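Local coordinates for putative pyruvate dehydrogenase (Rhodopseudomonas palustris, PDB 3IC3), which is of unknown function, belongs to the DUF5076 family and was named a putative pyruvate dehydrogenase, at residues A57-A61 / A75-I79. Numbering follows the deposited sequence.
Sequences ARHAA and ALERI
A57 meets L76 across an alpha-helical hairpin formed by helices 46-66 and 72-87, whose two segments here cross steeply, with 122° between their N-to-C directions. The methyl of A57 lies 4.0 Å from CD1 of L76, and the same CD1 lies 3.7 Å from A57 O. L76 reaches over because its CG is anti to the backbone N (chi1 -175°), which carries the branched end across to the alanine-lined helix. One residue on, R58 runs extended from CG to NE along the border of the interface; in one of its two conformers NH1 approaches L76 CD2 obliquely at 3.8 Å, so this van der Waals contact is less certain. A60 receives the tip of I79, whose CD1 lies 3.6 Å from A60 CB. The second subunit takes part here as well: F83 of that chain packs on A57, its W49 on A60 and its L53 on I79, so the hairpin core continues into the dimer interface. A61 and L76 are the closest pair of CA atoms, 4.7 Å apart, a distance that the small side chain of A61 allows. The A61 methyl rests against the L76 backbone and lies 3.8 Å from L76 CB. I79 CD1 also contacts the A61 amide nitrogen, which is hydrogen-bonded to A57 O within its own helix. At the A61 carbonyl, A75 CB lies 3.4 Å from O.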
ATOM      1  N   ALA A  57       1.904   5.666  -6.102  1.00 11.84           N
ATOM      2  CA  ALA A  57       1.804   5.783  -7.556  1.00 12.08           C
ATOM      3  C   ALA A  57       2.958   6.585  -8.125  1.00 12.07           C
ATOM      4  O   ALA A  57       3.549   6.205  -9.153  1.00 11.86           O
ATOM      5  CB  ALA A  57       0.479   6.413  -7.959  1.00 12.29           C
ATOM      6  N   ARG A  58       3.282   7.699  -7.479  0.50 12.12           N
ATOM      7  CA  ARG A  58       4.333   8.568  -7.986  0.50 12.34           C
ATOM      8  C   ARG A  58       5.683   7.887  -7.831  0.50 12.52           C
ATOM      9  O   ARG A  58       6.499   7.898  -8.751  0.50 12.48           O
ATOM     10  CB  ARG A  58       4.299   9.942  -7.321  0.50 12.62           C
ATOM     11  CG  ARG A  58       3.113  10.820  -7.729  0.50 13.49           C
ATOM     12  CD  ARG A  58       3.454  12.287  -7.596  0.50 15.65           C
ATOM     13  NE  ARG A  58       2.300  13.173  -7.742  0.50 17.97           N
ATOM     14  CZ  ARG A  58       1.822  13.609  -8.902  0.50 18.73           C
ATOM     15  NH1 ARG A  58       2.377  13.236 -10.042  0.50 19.45           N
ATOM     16  NH2 ARG A  58       0.771  14.413  -8.921  0.50 20.41           N
ATOM     17  N   HIS A  59       5.907   7.257  -6.682  1.00 12.42           N
ATOM     18  CA  HIS A  59       7.126   6.507  -6.475  1.00 12.95           C
ATOM     19  C   HIS A  59       7.277   5.421  -7.542  1.00 12.94           C
ATOM     20  O   HIS A  59       8.349   5.294  -8.144  1.00 13.28           O
ATOM     21  CB  HIS A  59       7.182   5.881  -5.094  1.00 13.40           C
ATOM     22  CG  HIS A  59       8.324   4.939  -4.942  1.00 14.35           C
ATOM     23  ND1 HIS A  59       9.599   5.370  -4.642  1.00 17.41           N
ATOM     24  CD2 HIS A  59       8.406   3.606  -5.133  1.00 15.31           C
ATOM     25  CE1 HIS A  59      10.406   4.325  -4.605  1.00 18.67           C
ATOM     26  NE2 HIS A  59       9.708   3.247  -4.907  1.00 14.60           N
ATOM     27  N   ALA A  60       6.208   4.666  -7.803  1.00 12.62           N
ATOM     28  CA  ALA A  60       6.236   3.624  -8.818  1.00 12.52           C
ATOM     29  C   ALA A  60       6.552   4.174 -10.205  1.00 12.08           C
ATOM     30  O   ALA A  60       7.301   3.564 -10.966  1.00 12.75           O
ATOM     31  CB  ALA A  60       4.893   2.869  -8.877  1.00 12.22           C
ATOM     32  N   ALA A  61       5.948   5.300 -10.539  1.00 12.28           N
ATOM     33  CA  ALA A  61       6.153   5.925 -11.857  1.00 13.24           C
ATOM     34  C   ALA A  61       7.614   6.334 -12.037  1.00 14.25           C
ATOM     35  O   ALA A  61       8.211   6.120 -13.108  1.00 14.37           O
ATOM     36  CB  ALA A  61       5.250   7.117 -12.001  1.00 12.52           C
ATOM     37  N   ALA A  75       5.006   6.902 -17.665  1.00 12.96           N
ATOM     38  CA  ALA A  75       4.988   5.790 -16.701  1.00 12.81           C
ATOM     39  C   ALA A  75       3.789   5.895 -15.751  1.00 12.47           C
ATOM     40  O   ALA A  75       3.121   4.893 -15.467  1.00 11.94           O
ATOM     41  CB  ALA A  75       6.283   5.750 -15.901  1.00 12.13           C
ATOM     42  N   LEU A  76       3.514   7.100 -15.265  1.00 12.19           N
ATOM     43  CA  LEU A  76       2.387   7.275 -14.370  1.00 12.32           C
ATOM     44  C   LEU A  76       1.079   6.974 -15.102  1.00 12.05           C
ATOM     45  O   LEU A  76       0.229   6.296 -14.558  1.00 10.02           O
ATOM     46  CB  LEU A  76       2.329   8.677 -13.810  1.00 12.89           C
ATOM     47  CG  LEU A  76       1.253   8.926 -12.761  1.00 13.53           C
ATOM     48  CD1 LEU A  76       1.453   8.052 -11.508  1.00 11.94           C
ATOM     49  CD2 LEU A  76       1.321  10.423 -12.431  1.00 14.54           C
ATOM     50  N   GLU A  77       0.936   7.456 -16.336  1.00 11.93           N
ATOM     51  CA  GLU A  77      -0.265   7.122 -17.122  1.00 13.08           C
ATOM     52  C   GLU A  77      -0.480   5.609 -17.257  1.00 12.32           C
ATOM     53  O   GLU A  77      -1.602   5.111 -17.093  1.00 12.54           O
ATOM     54  CB  GLU A  77      -0.199   7.777 -18.519  1.00 13.60           C
ATOM     55  CG  GLU A  77      -1.217   7.235 -19.529  1.00 17.57           C
ATOM     56  CD  GLU A  77      -2.677   7.556 -19.199  1.00 24.89           C
ATOM     57  OE1 GLU A  77      -2.915   8.435 -18.339  1.00 27.86           O
ATOM     58  OE2 GLU A  77      -3.602   6.950 -19.842  1.00 27.99           O
ATOM     59  N   ARG A  78       0.591   4.889 -17.562  1.00 11.88           N
ATOM     60  CA  ARG A  78       0.555   3.448 -17.711  1.00 12.29           C
ATOM     61  C   ARG A  78       0.130   2.749 -16.419  1.00 11.37           C
ATOM     62  O   ARG A  78      -0.713   1.843 -16.428  1.00 11.25           O
ATOM     63  CB  ARG A  78       1.926   2.914 -18.147  1.00 12.85           C
ATOM     64  CG  ARG A  78       2.359   3.250 -19.550  1.00 19.27           C
ATOM     65  CD  ARG A  78       1.498   2.596 -20.619  1.00 24.96           C
ATOM     66  NE  ARG A  78       0.880   1.338 -20.205  1.00 28.82           N
ATOM     67  CZ  ARG A  78       1.370   0.114 -20.421  1.00 31.56           C
ATOM     68  NH1 ARG A  78       2.551  -0.102 -21.038  1.00 31.86           N
ATOM     69  NH2 ARG A  78       0.663  -0.913 -19.989  1.00 32.94           N
ATOM     70  N   ILE A  79       0.717   3.173 -15.312  1.00 11.28           N
ATOM     71  CA  ILE A  79       0.345   2.631 -13.999  1.00 10.71           C
ATOM     72  C   ILE A  79      -1.140   2.878 -13.680  1.00 10.36           C
ATOM     73  O   ILE A  79      -1.840   1.939 -13.254  1.00 10.76           O
ATOM     74  CB  ILE A  79       1.264   3.147 -12.879  1.00 11.32           C
ATOM     75  CG1 ILE A  79       2.641   2.476 -13.017  1.00 11.53           C
ATOM     76  CG2 ILE A  79       0.642   2.860 -11.481  1.00 12.38           C
ATOM     77  CD1 ILE A  79       3.738   3.159 -12.277  1.00 13.73           C
TER